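Local coordinates for protein sialidase B (Streptococcus pneumoniae serotype 4, PDB 4XJW) that cleaves terminal sialic acid residues from oligosaccharides, glycoproteins and glycolipids as a family 33 exo-alpha-sialidase, classed as an intramolecular trans-sialidase, at residues G545-S550 / N576-R581; G584-G589 / Y604-P609; S378-Q383 / G399-M404; K369-E374 / P403-Y408. The protein carries 1 engineered substitution. All blocks are in the same frame, centred on the assembly; numbering follows the deposited sequence.

Overall arrangement
The four contacts form two touching pairs on opposite sides of the chain's centre. Interactions 1 and 2, with centres 12 Å apart, lie in the propeller of the sialidase and are joined by Asn576 ND2, which reaches Gln585 OE1 at 2.9 Å. Interaction 1 holds Arg581, a substrate-binding arginine by similarity; in interaction 2 Leu586 is about 13 Å, side chain to ligand, from the bound cyclopentanesulfonic acid inhibitor. Interactions 3 and 4, centres 9 Å apart, gather round one antiparallel sheet remote from the annotated sites. They share Pro403 and Met404, and Leu379 N lies 3.2 Å from Val372 O. Centres of interactions 1 and 3 are 47 Å apart.

Interaction 1: G545-S550 / N576-R581; sequences GIQQTS and NSRSGR
Two loops of the catalytic propeller meet here mainly through Gln547, Thr549, Asn576 and Arg578, in a partly buried contact between the segment leading to strand 556-559 and the one leaving strand 569-575. The side-chain carbonyl of Asn576 takes a backbone donor: its OD1 accepts from Gln547 N at 2.9 Å, an almost straight bond (165° at the hydrogen) whose donor stands above the amide plane. CG anti to the backbone N (chi1 -169°) sets the amide on course for that backbone. In return, Ser577 N donates to Gln547 O at 2.9 Å, in a more bent bond. The amide nitrogen of Asn576 is held by Gln585 OE1 and by a water.

Gln547 and Arg578 run side by side in the same direction, CB of Gln547 lying 3.5 Å from CG of Arg578, while their amide and guanidinium planes stand 83° apart. The Arg578 end of the loop is shaped by an ST turn and ST motif: Ser577 OG accepts from both Ser579 N and Gly580 N. Against this turn rests Thr549, its CG2 3.4 Å from Gly580 N, while its OG1 turns to Gly552 N. A second water spans Ser550 N and Arg578 O. The turn leads into Arg581, by similarity one of the substrate-binding arginines, whose guanidinium bonds to Thr553, Ser635 and Gly552. From the other loop, Gln548 brings its side chain to about 4 Å from that of Arg519, another such arginine, with its amide held by Thr553 N and Thr574 OG1.

Interaction 2: G584-G589 / Y604-P609; sequences GQLVVG and YGIDLP. Engineered in segment 604-609: Gly605 (natural residue Asp).
The open end of an antiparallel beta hairpin, formed by strands 584-592 and 597-605 at the outer side of a four-stranded propeller sheet, brings Gly584 to Leu586 against Tyr604 to Ile606. Leu586 and Tyr604 make the hydrogen-bonded pair: Tyr604 N donates to Leu586 O at 2.8 Å in a practically straight bond (178° at the hydrogen), and Leu586 N returns a 3.0 Å bond to Tyr604 O. Gln585 and Gly605 are the non-hydrogen-bonded pair, with CA atoms 4.6 Å apart; Gly605 is an engineered substitution for Asp. One more backbone bond follows past the strand end, where Ile606 N reaches Gly584 O at 2.9 Å.

Side chains of Leu586 and Tyr604 share one face of the sheet. There CD1 of Ile606 approaches Leu586 CG at 4.1 Å, the two chains crossing at a slant, and all three side chains pack on Leu652 of strand 647-652. The Tyr604 hydroxyl reaches Lys100 N, and Asp607 forms a salt bridge with Lys632. On the other face, Gln585 extends with its OE1 shared between His603 ND1 and the amide of Asn576.

Where the strands part, water takes over: one molecule accepts from Gly584 N and donates to Leu608 O, while another donates to both Gly584 O and Asp607 O, at 2.8 Å from the former.

Interaction 3: S378-Q383 / G399-M404; sequences SLTVEQ and GKQVPM
Strands 380-383 and 400-403 pair antiparallel with a marked twist, their axes 4.5 Å apart at closest and their directions 135° apart. Val381 and Val402 form the hydrogen-bonded pair through reciprocal N to O bonds, and Gln383 N to Lys400 O and Met404 N to Leu379 O extend the ladder either way.

On the face of the two valines, CG2 of Val381 meets CG2 of Val402 at 3.7 Å, their side chains crossing aslant. Met404 lies alongside Leu379, pointing the same way; the bend at chi3 (-68°) carries CE to 3.9 Å from Leu379 CB and close to Thr380 O, while its CG meets Val381 CG1 crosswise.

This ladder belongs to an antiparallel sheet remote from the annotated sites, in which strand 377-387 also pairs with strands 372-374 and 394-398. At Gly399 the chain turns a corner, and there the extended Glu382 meets it: OE2 accepts from Gly399 N at 2.7 Å, in a bent bond, through its anti lone pair. On the same face as Glu382, Gln401 OE1 accepts from Thr380 OG1 at 2.6 Å, the hydroxyl lying in the amide plane.

Gln383 and Lys400 run side by side, and a water donates to Gln383 OE1 while accepting from Lys400 NZ. The Gln383 side chain crosses that of Val402 at about a right angle, NE2 3.8 Å from CG1, and NE2 gives its stronger bond to Asn261 O.

Interaction 4: K369-E374 / P403-Y408; sequences KYEVLE and PMNVFY
Glu371 lies side by side with Pro403, both pointing the same way, its carboxylate carbon CD 3.5 Å from the proline CB. The touching parts of the two segments run 97° apart, end to end, and their backbones are bridged just once, at Glu371 and Asn405. Val372 N donates to Met404 O at 2.8 Å, and Val406 N to Tyr370 O at 3.0 Å.

Val372 touches two neighbours. Its CG2 meets Val406 CG1 at 3.7 Å, and its CB faces Met404 SD at 3.9 Å; in both cases the side chains meet at a slant. Tyr370 brings its ring edge to Val406 CG2, which lies near the ring plane, and Tyr370 CD2 in turn sits at the edge of the Phe407 ring, 4.2 Å from CE1.

Asn405 organises the bend. Its OD1 accepts from Phe407 N at 2.9 Å, in the amide plane and on a lone pair, making an Asx turn, while Tyr408 N bonds to Asn405 O to complete a type I beta turn. CB of Asn405 sits over the centre of the Tyr408 ring, 3.2 Å above its plane. Its ND2 gives a hydrogen bond to a water that donates in turn to Glu371 OE2.

The contact thus fastens the loop after strand 400-403 to the chain around Tyr370 to Val372, leading into strand 372-374. Val372 and Val406 both pack on Ile366 of strand 360-366, Val406 also touches Leu335 and Tyr370 touches Leu333, both of strand 330-337, and the Tyr370 hydroxyl accepts from Leu438 N of strand 437-438.

Interaction 1: G545-S550 / N576-R581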
loop_
_atom_site.group_PDB
_atom_site.type_symbol
_atom_site.label_atom_id
_atom_site.label_comp_id
_atom_site.label_asym_id
_atom_site.label_seq_id
_atom_site.Cartn_x
_atom_site.Cartn_y
_atom_site.Cartn_z
ATOM N N GLY A 545 4.552 -8.283 24.663
ATOM C CA GLY A 545 4.603 -9.495 23.874
ATOM C C GLY A 545 4.610 -9.287 22.373
ATOM O O GLY A 545 4.849 -10.230 21.614
ATOM N N ILE A 546 4.308 -8.066 21.941
ATOM C CA ILE A 546 4.420 -7.701 20.535
ATOM C C ILE A 546 5.369 -6.519 20.460
ATOM O O ILE A 546 5.218 -5.577 21.228
ATOM C CB ILE A 546 3.065 -7.298 19.927
ATOM C CG1 ILE A 546 2.074 -8.458 20.017
ATOM C CG2 ILE A 546 3.232 -6.880 18.458
ATOM C CD1 ILE A 546 0.707 -8.119 19.492
ATOM N N GLN A 547 6.349 -6.579 19.560
ATOM C CA GLN A 547 7.272 -5.453 19.373
ATOM C C GLN A 547 6.942 -4.639 18.128
ATOM O O GLN A 547 6.642 -5.203 17.073
ATOM C CB GLN A 547 8.721 -5.929 19.228
ATOM C CG GLN A 547 9.164 -7.035 20.172
ATOM C CD GLN A 547 8.786 -6.759 21.607
ATOM O OE1 GLN A 547 8.901 -5.628 22.089
ATOM N NE2 GLN A 547 8.310 -7.794 22.302
ATOM N N GLN A 548 7.020 -3.315 18.254
ATOM C CA GLN A 548 7.052 -2.430 17.095
ATOM C C GLN A 548 8.290 -1.559 17.179
ATOM O O GLN A 548 8.992 -1.570 18.188
ATOM C CB GLN A 548 5.793 -1.566 17.013
ATOM C CG GLN A 548 4.569 -2.336 16.505
ATOM C CD GLN A 548 3.502 -1.440 15.923
ATOM O OE1 GLN A 548 3.515 -0.220 16.087
ATOM N NE2 GLN A 548 2.539 -2.061 15.248
ATOM N N THR A 549 8.555 -0.810 16.114
ATOM C CA THR A 549 9.633 0.157 16.106
ATOM C C THR A 549 9.233 1.386 16.899
ATOM O O THR A 549 8.073 1.568 17.263
ATOM C CB THR A 549 9.910 0.637 14.692
ATOM O OG1 THR A 549 8.697 1.190 14.162
ATOM C CG2 THR A 549 10.404 -0.508 13.800
ATOM N N SER A 550 10.205 2.255 17.141
ATOM C CA SER A 550 9.941 3.524 17.794
ATOM C C SER A 550 8.865 4.364 17.111
ATOM O O SER A 550 8.096 5.049 17.784
ATOM C CB SER A 550 11.241 4.327 17.928
ATOM O OG SER A 550 11.856 4.545 16.670
ATOM N N ASN A 576 5.942 -7.630 13.728
ATOM C CA ASN A 576 6.439 -7.867 15.086
ATOM C C ASN A 576 7.943 -7.762 15.039
ATOM O O ASN A 576 8.643 -8.758 14.825
ATOM C CB ASN A 576 6.010 -9.250 15.584
ATOM C CG ASN A 576 6.260 -9.441 17.072
ATOM O OD1 ASN A 576 6.990 -8.674 17.699
ATOM N ND2 ASN A 576 5.655 -10.476 17.642
ATOM N N SER A 577 8.429 -6.536 15.200
ATOM C CA SER A 577 9.854 -6.233 15.037
ATOM C C SER A 577 10.164 -4.914 15.713
ATOM O O SER A 577 9.388 -3.969 15.603
ATOM C CB SER A 577 10.217 -6.135 13.545
ATOM O OG SER A 577 11.550 -5.655 13.378
ATOM N N ARG A 578 11.296 -4.844 16.416
ATOM C CA ARG A 578 11.752 -3.585 17.008
ATOM C C ARG A 578 12.551 -2.760 16.009
ATOM O O ARG A 578 12.885 -1.603 16.273
ATOM C CB ARG A 578 12.638 -3.842 18.230
ATOM C CG ARG A 578 11.949 -4.491 19.395
ATOM C CD ARG A 578 12.932 -4.735 20.532
ATOM N NE ARG A 578 12.329 -4.450 21.829
ATOM C CZ ARG A 578 12.938 -4.652 22.991
ATOM N NH1 ARG A 578 14.166 -5.149 23.020
ATOM N NH2 ARG A 578 12.314 -4.359 24.124
ATOM N N SER A 579 12.843 -3.366 14.862
ATOM C CA SER A 579 13.841 -2.850 13.925
ATOM C C SER A 579 13.261 -2.168 12.687
ATOM O O SER A 579 13.719 -1.099 12.288
ATOM C CB SER A 579 14.762 -3.992 13.499
ATOM O OG SER A 579 15.775 -3.534 12.633
ATOM N N GLY A 580 12.263 -2.792 12.062
ATOM C CA GLY A 580 11.706 -2.249 10.839
ATOM C C GLY A 580 10.295 -2.752 10.629
ATOM O O GLY A 580 9.735 -3.410 11.500
ATOM N N ARG A 581 9.718 -2.430 9.475
ATOM C CA ARG A 581 8.391 -2.937 9.132
ATOM C C ARG A 581 8.549 -4.269 8.405
ATOM O O ARG A 581 8.619 -4.338 7.171
ATOM C CB ARG A 581 7.612 -1.901 8.319
ATOM C CG ARG A 581 7.141 -0.736 9.167
ATOM C CD ARG A 581 6.313 0.285 8.423
ATOM N NE ARG A 581 5.815 1.331 9.331
ATOM C CZ ARG A 581 5.322 2.501 8.931
ATOM N NH1 ARG A 581 5.283 2.788 7.632
ATOM N NH2 ARG A 581 4.871 3.386 9.817
HETATM O O HOH W 1 6.535 -11.521 20.336
HETATM O O HOH W 2 12.790 1.296 16.780
#

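Interaction 2: G584-G589 / Y604-P609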
loop_
_atom_site.group_PDB
_atom_site.type_symbol
_atom_site.label_atom_id
_atom_site.label_comp_id
_atom_site.label_asym_id
_atom_site.label_seq_id
_atom_site.Cartn_x
_atom_site.Cartn_y
_atom_site.Cartn_z
ATOM N N GLY A 584 5.913 -9.892 9.691
ATOM C CA GLY A 584 4.473 -9.773 9.862
ATOM C C GLY A 584 3.867 -10.961 10.570
ATOM O O GLY A 584 4.279 -12.099 10.343
ATOM N N GLN A 585 2.922 -10.683 11.461
ATOM C CA GLN A 585 2.254 -11.750 12.204
ATOM C C GLN A 585 0.760 -11.525 12.313
ATOM O O GLN A 585 0.288 -10.392 12.307
ATOM C CB GLN A 585 2.820 -11.863 13.624
ATOM C CG GLN A 585 4.267 -12.309 13.688
ATOM C CD GLN A 585 4.734 -12.578 15.108
ATOM O OE1 GLN A 585 4.035 -12.269 16.079
ATOM N NE2 GLN A 585 5.935 -13.138 15.237
ATOM N N LEU A 586 0.027 -12.623 12.425
ATOM C CA LEU A 586 -1.303 -12.568 13.001
ATOM C C LEU A 586 -1.155 -13.076 14.420
ATOM O O LEU A 586 -0.519 -14.112 14.650
ATOM C CB LEU A 586 -2.286 -13.459 12.258
ATOM C CG LEU A 586 -2.523 -13.174 10.788
ATOM C CD1 LEU A 586 -3.717 -13.993 10.333
ATOM C CD2 LEU A 586 -2.773 -11.703 10.538
ATOM N N VAL A 587 -1.731 -12.355 15.371
ATOM C CA VAL A 587 -1.638 -12.758 16.771
ATOM C C VAL A 587 -3.049 -13.033 17.272
ATOM O O VAL A 587 -3.909 -12.154 17.225
ATOM C CB VAL A 587 -0.937 -11.684 17.626
ATOM C CG1 VAL A 587 -0.724 -12.194 19.043
ATOM C CG2 VAL A 587 0.417 -11.279 16.998
ATOM N N VAL A 588 -3.294 -14.264 17.729
ATOM C CA VAL A 588 -4.613 -14.649 18.216
ATOM C C VAL A 588 -4.674 -14.534 19.736
ATOM O O VAL A 588 -3.861 -15.141 20.436
ATOM C CB VAL A 588 -4.960 -16.091 17.810
ATOM C CG1 VAL A 588 -6.345 -16.467 18.314
ATOM C CG2 VAL A 588 -4.878 -16.274 16.293
ATOM N N GLY A 589 -5.616 -13.740 20.238
ATOM C CA GLY A 589 -5.798 -13.586 21.674
ATOM C C GLY A 589 -7.142 -14.116 22.134
ATOM O O GLY A 589 -8.159 -13.912 21.464
ATOM N N TYR A 604 1.248 -16.306 14.450
ATOM C CA TYR A 604 1.507 -16.890 13.135
ATOM C C TYR A 604 2.369 -15.961 12.295
ATOM O O TYR A 604 2.006 -14.815 12.065
ATOM C CB TYR A 604 0.201 -17.156 12.388
ATOM C CG TYR A 604 0.420 -17.537 10.936
ATOM C CD1 TYR A 604 0.843 -18.818 10.586
ATOM C CD2 TYR A 604 0.210 -16.613 9.916
ATOM C CE1 TYR A 604 1.059 -19.163 9.259
ATOM C CE2 TYR A 604 0.416 -16.949 8.598
ATOM C CZ TYR A 604 0.842 -18.225 8.272
ATOM O OH TYR A 604 1.045 -18.550 6.949
ATOM N N GLY A 605 3.502 -16.460 11.826
ATOM C CA GLY A 605 4.371 -15.662 10.963
ATOM C C GLY A 605 3.866 -15.680 9.521
ATOM O O GLY A 605 3.799 -16.732 8.891
ATOM N N ILE A 606 3.517 -14.507 9.001
ATOM C CA ILE A 606 3.026 -14.380 7.624
ATOM C C ILE A 606 4.101 -14.807 6.611
ATOM O O ILE A 606 3.819 -15.451 5.600
ATOM C CB ILE A 606 2.583 -12.928 7.356
ATOM C CG1 ILE A 606 1.360 -12.570 8.204
ATOM C CG2 ILE A 606 2.275 -12.719 5.871
ATOM C CD1 ILE A 606 0.058 -12.991 7.563
ATOM N N ASP A 607 5.345 -14.436 6.896
ATOM C CA ASP A 607 6.494 -14.828 6.086
ATOM C C ASP A 607 7.711 -14.601 6.985
ATOM O O ASP A 607 7.551 -14.337 8.181
ATOM C CB ASP A 607 6.559 -13.994 4.797
ATOM C CG ASP A 607 7.435 -14.623 3.714
ATOM O OD1 ASP A 607 8.201 -15.567 4.011
ATOM O OD2 ASP A 607 7.367 -14.164 2.547
ATOM N N LEU A 608 8.916 -14.687 6.420
ATOM C CA LEU A 608 10.166 -14.643 7.193
ATOM C C LEU A 608 10.261 -13.383 8.030
ATOM O O LEU A 608 9.766 -12.329 7.629
ATOM C CB LEU A 608 11.370 -14.711 6.249
ATOM C CG LEU A 608 11.384 -15.826 5.210
ATOM C CD1 LEU A 608 12.720 -15.915 4.482
ATOM C CD2 LEU A 608 11.011 -17.160 5.849
ATOM N N PRO A 609 10.908 -13.475 9.203
ATOM C CA PRO A 609 11.095 -12.302 10.061
ATOM C C PRO A 609 11.770 -11.134 9.333
ATOM O O PRO A 609 11.537 -9.971 9.681
ATOM C CB PRO A 609 12.001 -12.835 11.177
ATOM C CG PRO A 609 11.626 -14.273 11.293
ATOM C CD PRO A 609 11.293 -14.728 9.877
HETATM O O HOH W 3 7.281 -10.956 7.070
HETATM O O HOH W 4 6.946 -12.984 10.494
#

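Interaction 3: S378-Q383 / G399-M404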
loop_
_atom_site.group_PDB
_atom_site.type_symbol
_atom_site.label_atom_id
_atom_site.label_comp_id
_atom_site.label_asym_id
_atom_site.label_seq_id
_atom_site.Cartn_x
_atom_site.Cartn_y
_atom_site.Cartn_z
ATOM N N SER A 378 -20.836 26.050 -15.421
ATOM C CA SER A 378 -19.595 25.439 -14.941
ATOM C C SER A 378 -18.327 26.157 -15.387
ATOM O O SER A 378 -18.076 26.303 -16.583
ATOM C CB SER A 378 -19.522 23.978 -15.393
ATOM O OG SER A 378 -20.498 23.186 -14.740
ATOM N N LEU A 379 -17.517 26.581 -14.425
ATOM C CA LEU A 379 -16.186 27.078 -14.740
ATOM C C LEU A 379 -15.242 25.891 -14.884
ATOM O O LEU A 379 -15.492 24.818 -14.325
ATOM C CB LEU A 379 -15.679 28.034 -13.665
ATOM C CG LEU A 379 -16.461 29.327 -13.490
ATOM C CD1 LEU A 379 -15.672 30.311 -12.637
ATOM C CD2 LEU A 379 -16.810 29.925 -14.843
ATOM N N THR A 380 -14.164 26.085 -15.638
ATOM C CA THR A 380 -13.168 25.036 -15.837
ATOM C C THR A 380 -11.761 25.509 -15.479
ATOM O O THR A 380 -11.498 26.711 -15.404
ATOM C CB THR A 380 -13.153 24.529 -17.302
ATOM O OG1 THR A 380 -12.785 25.597 -18.186
ATOM C CG2 THR A 380 -14.513 23.985 -17.707
ATOM N N VAL A 381 -10.871 24.547 -15.244
ATOM C CA VAL A 381 -9.433 24.796 -15.210
ATOM C C VAL A 381 -8.760 23.868 -16.218
ATOM O O VAL A 381 -9.402 22.940 -16.732
ATOM C CB VAL A 381 -8.847 24.531 -13.814
ATOM C CG1 VAL A 381 -9.531 25.415 -12.779
ATOM C CG2 VAL A 381 -8.999 23.064 -13.444
ATOM N N GLU A 382 -7.484 24.117 -16.499
ATOM C CA GLU A 382 -6.709 23.229 -17.364
ATOM C C GLU A 382 -5.997 22.188 -16.508
ATOM O O GLU A 382 -5.388 22.516 -15.489
ATOM C CB GLU A 382 -5.698 24.012 -18.201
ATOM C CG GLU A 382 -4.997 23.169 -19.264
ATOM C CD GLU A 382 -4.057 23.993 -20.130
ATOM O OE1 GLU A 382 -4.015 25.228 -19.946
ATOM O OE2 GLU A 382 -3.357 23.400 -20.973
ATOM N N GLN A 383 -6.107 20.927 -16.921
ATOM C CA GLN A 383 -5.511 19.806 -16.197
ATOM C C GLN A 383 -3.978 19.793 -16.315
ATOM O O GLN A 383 -3.414 20.323 -17.278
ATOM C CB GLN A 383 -6.110 18.500 -16.725
ATOM C CG GLN A 383 -5.793 17.249 -15.893
ATOM C CD GLN A 383 -6.351 15.979 -16.515
ATOM O OE1 GLN A 383 -5.881 15.531 -17.561
ATOM N NE2 GLN A 383 -7.358 15.397 -15.874
ATOM N N GLY A 399 -3.515 20.804 -21.850
ATOM C CA GLY A 399 -4.472 21.161 -22.885
ATOM C C GLY A 399 -5.890 20.665 -22.673
ATOM O O GLY A 399 -6.794 21.034 -23.426
ATOM N N LYS A 400 -6.098 19.829 -21.662
ATOM C CA LYS A 400 -7.437 19.318 -21.362
ATOM C C LYS A 400 -8.112 20.168 -20.291
ATOM O O LYS A 400 -7.459 20.596 -19.345
ATOM C CB LYS A 400 -7.362 17.851 -20.919
ATOM C CG LYS A 400 -8.678 17.255 -20.427
ATOM C CD LYS A 400 -8.533 15.770 -20.108
ATOM C CE LYS A 400 -9.664 15.281 -19.200
ATOM N NZ LYS A 400 -9.804 13.797 -19.214
ATOM N N GLN A 401 -9.410 20.423 -20.444
ATOM C CA GLN A 401 -10.163 21.176 -19.439
ATOM C C GLN A 401 -11.002 20.248 -18.564
ATOM O O GLN A 401 -11.610 19.302 -19.059
ATOM C CB GLN A 401 -11.057 22.237 -20.099
ATOM C CG GLN A 401 -10.286 23.405 -20.722
ATOM C CD GLN A 401 -11.202 24.470 -21.306
ATOM O OE1 GLN A 401 -12.013 25.067 -20.598
ATOM N NE2 GLN A 401 -11.082 24.705 -22.607
ATOM N N VAL A 402 -11.030 20.536 -17.262
ATOM C CA VAL A 402 -11.865 19.817 -16.305
ATOM C C VAL A 402 -12.610 20.830 -15.444
ATOM O O VAL A 402 -12.196 21.989 -15.365
ATOM C CB VAL A 402 -11.020 18.903 -15.381
ATOM C CG1 VAL A 402 -10.222 17.922 -16.191
ATOM C CG2 VAL A 402 -10.103 19.729 -14.497
ATOM N N PRO A 403 -13.711 20.405 -14.793
ATOM C CA PRO A 403 -14.456 21.335 -13.937
ATOM C C PRO A 403 -13.607 21.923 -12.825
ATOM O O PRO A 403 -12.803 21.209 -12.222
ATOM C CB PRO A 403 -15.545 20.448 -13.326
ATOM C CG PRO A 403 -15.767 19.402 -14.343
ATOM C CD PRO A 403 -14.429 19.127 -14.955
ATOM N N MET A 404 -13.804 23.210 -12.553
ATOM C CA MET A 404 -13.049 23.912 -11.520
ATOM C C MET A 404 -13.529 23.459 -10.155
ATOM O O MET A 404 -14.712 23.567 -9.844
ATOM C CB MET A 404 -13.234 25.426 -11.664
ATOM C CG MET A 404 -12.573 26.262 -10.569
ATOM S SD MET A 404 -12.940 28.011 -10.802
ATOM C CE MET A 404 -12.019 28.327 -12.310
HETATM O O HOH W 5 -7.162 13.117 -18.212
HETATM O O HOH W 6 -10.160 13.615 -15.839
#

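Interaction 4: K369-E374 / P403-Y408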
loop_
_atom_site.group_PDB
_atom_site.type_symbol
_atom_site.label_atom_id
_atom_site.label_comp_id
_atom_site.label_asym_id
_atom_site.label_seq_id
_atom_site.Cartn_x
_atom_site.Cartn_y
_atom_site.Cartn_z
ATOM N N LYS A 369 -20.258 18.422 -6.243
ATOM C CA LYS A 369 -18.919 17.924 -6.537
ATOM C C LYS A 369 -17.837 18.900 -6.044
ATOM O O LYS A 369 -16.650 18.705 -6.317
ATOM C CB LYS A 369 -18.753 17.636 -8.033
ATOM C CG LYS A 369 -19.857 16.767 -8.625
ATOM C CD LYS A 369 -19.481 16.263 -10.009
ATOM C CE LYS A 369 -20.712 15.949 -10.847
ATOM N NZ LYS A 369 -20.341 15.346 -12.166
ATOM N N TYR A 370 -18.258 19.926 -5.303
ATOM C CA TYR A 370 -17.368 20.996 -4.837
ATOM C C TYR A 370 -16.776 21.784 -6.004
ATOM O O TYR A 370 -15.691 22.360 -5.905
ATOM C CB TYR A 370 -16.290 20.476 -3.880
ATOM C CG TYR A 370 -16.860 20.153 -2.528
ATOM C CD1 TYR A 370 -17.413 18.903 -2.274
ATOM C CD2 TYR A 370 -16.887 21.106 -1.516
ATOM C CE1 TYR A 370 -17.956 18.605 -1.046
ATOM C CE2 TYR A 370 -17.433 20.817 -0.280
ATOM C CZ TYR A 370 -17.966 19.559 -0.055
ATOM O OH TYR A 370 -18.512 19.241 1.166
ATOM N N GLU A 371 -17.520 21.805 -7.104
ATOM C CA GLU A 371 -17.132 22.535 -8.301
ATOM C C GLU A 371 -17.746 23.931 -8.325
ATOM O O GLU A 371 -18.844 24.144 -7.802
ATOM C CB GLU A 371 -17.527 21.736 -9.540
ATOM C CG GLU A 371 -16.761 20.416 -9.657
ATOM C CD GLU A 371 -17.421 19.405 -10.587
ATOM O OE1 GLU A 371 -18.507 19.698 -11.129
ATOM O OE2 GLU A 371 -16.845 18.311 -10.766
ATOM N N VAL A 372 -17.030 24.879 -8.923
ATOM C CA VAL A 372 -17.456 26.279 -8.942
ATOM C C VAL A 372 -18.335 26.593 -10.149
ATOM O O VAL A 372 -17.971 26.292 -11.291
ATOM C CB VAL A 372 -16.246 27.227 -8.974
ATOM C CG1 VAL A 372 -16.710 28.680 -8.961
ATOM C CG2 VAL A 372 -15.320 26.947 -7.802
ATOM N N LEU A 373 -19.489 27.202 -9.893
ATOM C CA LEU A 373 -20.366 27.659 -10.961
ATOM C C LEU A 373 -20.485 29.176 -10.902
ATOM O O LEU A 373 -20.494 29.756 -9.819
ATOM C CB LEU A 373 -21.753 27.022 -10.832
ATOM C CG LEU A 373 -21.976 25.626 -11.432
ATOM C CD1 LEU A 373 -21.136 24.561 -10.763
ATOM C CD2 LEU A 373 -23.438 25.243 -11.353
ATOM N N GLU A 374 -20.551 29.817 -12.064
ATOM C CA GLU A 374 -20.837 31.247 -12.124
ATOM C C GLU A 374 -22.137 31.468 -12.888
ATOM O O GLU A 374 -22.241 31.126 -14.067
ATOM C CB GLU A 374 -19.693 32.023 -12.782
ATOM C CG GLU A 374 -19.953 33.528 -12.858
ATOM C CD GLU A 374 -18.850 34.278 -13.578
ATOM O OE1 GLU A 374 -18.002 33.618 -14.214
ATOM O OE2 GLU A 374 -18.831 35.522 -13.498
ATOM N N PRO A 403 -13.711 20.405 -14.793
ATOM C CA PRO A 403 -14.456 21.335 -13.937
ATOM C C PRO A 403 -13.607 21.923 -12.825
ATOM O O PRO A 403 -12.803 21.209 -12.222
ATOM C CB PRO A 403 -15.545 20.448 -13.326
ATOM C CG PRO A 403 -15.767 19.402 -14.343
ATOM C CD PRO A 403 -14.429 19.127 -14.955
ATOM N N MET A 404 -13.804 23.210 -12.553
ATOM C CA MET A 404 -13.049 23.912 -11.520
ATOM C C MET A 404 -13.529 23.459 -10.155
ATOM O O MET A 404 -14.712 23.567 -9.844
ATOM C CB MET A 404 -13.234 25.426 -11.664
ATOM C CG MET A 404 -12.573 26.262 -10.569
ATOM S SD MET A 404 -12.940 28.011 -10.802
ATOM C CE MET A 404 -12.019 28.327 -12.310
ATOM N N ASN A 405 -12.604 22.956 -9.344
ATOM C CA ASN A 405 -12.926 22.457 -8.009
ATOM C C ASN A 405 -12.223 23.317 -6.962
ATOM O O ASN A 405 -11.071 23.714 -7.147
ATOM C CB ASN A 405 -12.490 20.991 -7.899
ATOM C CG ASN A 405 -13.017 20.310 -6.654
ATOM O OD1 ASN A 405 -12.655 20.667 -5.541
ATOM N ND2 ASN A 405 -13.863 19.307 -6.841
ATOM N N VAL A 406 -12.905 23.591 -5.849
ATOM C CA VAL A 406 -12.351 24.471 -4.826
ATOM C C VAL A 406 -11.121 23.885 -4.128
ATOM O O VAL A 406 -10.422 24.592 -3.404
ATOM C CB VAL A 406 -13.403 24.892 -3.770
ATOM C CG1 VAL A 406 -14.521 25.689 -4.415
ATOM C CG2 VAL A 406 -13.945 23.669 -3.023
ATOM N N PHE A 407 -10.859 22.599 -4.352
ATOM C CA PHE A 407 -9.661 21.953 -3.820
ATOM C C PHE A 407 -8.442 22.055 -4.748
ATOM O O PHE A 407 -7.354 21.575 -4.413
ATOM C CB PHE A 407 -9.970 20.483 -3.498
ATOM C CG PHE A 407 -10.726 20.299 -2.207
ATOM C CD1 PHE A 407 -12.112 20.363 -2.183
ATOM C CD2 PHE A 407 -10.044 20.072 -1.019
ATOM C CE1 PHE A 407 -12.806 20.196 -0.989
ATOM C CE2 PHE A 407 -10.732 19.918 0.184
ATOM C CZ PHE A 407 -12.104 19.972 0.191
ATOM N N TYR A 408 -8.612 22.711 -5.895
ATOM C CA TYR A 408 -7.577 22.733 -6.926
ATOM C C TYR A 408 -6.693 23.975 -6.863
ATOM O O TYR A 408 -7.122 25.038 -6.405
ATOM C CB TYR A 408 -8.183 22.677 -8.328
ATOM C CG TYR A 408 -8.897 21.401 -8.708
ATOM C CD1 TYR A 408 -8.923 20.295 -7.864
ATOM C CD2 TYR A 408 -9.541 21.308 -9.932
ATOM C CE1 TYR A 408 -9.583 19.126 -8.244
ATOM C CE2 TYR A 408 -10.195 20.159 -10.312
ATOM C CZ TYR A 408 -10.221 19.074 -9.469
ATOM O OH TYR A 408 -10.897 17.941 -9.890
HETATM O O HOH W 7 -14.533 18.072 -9.391
#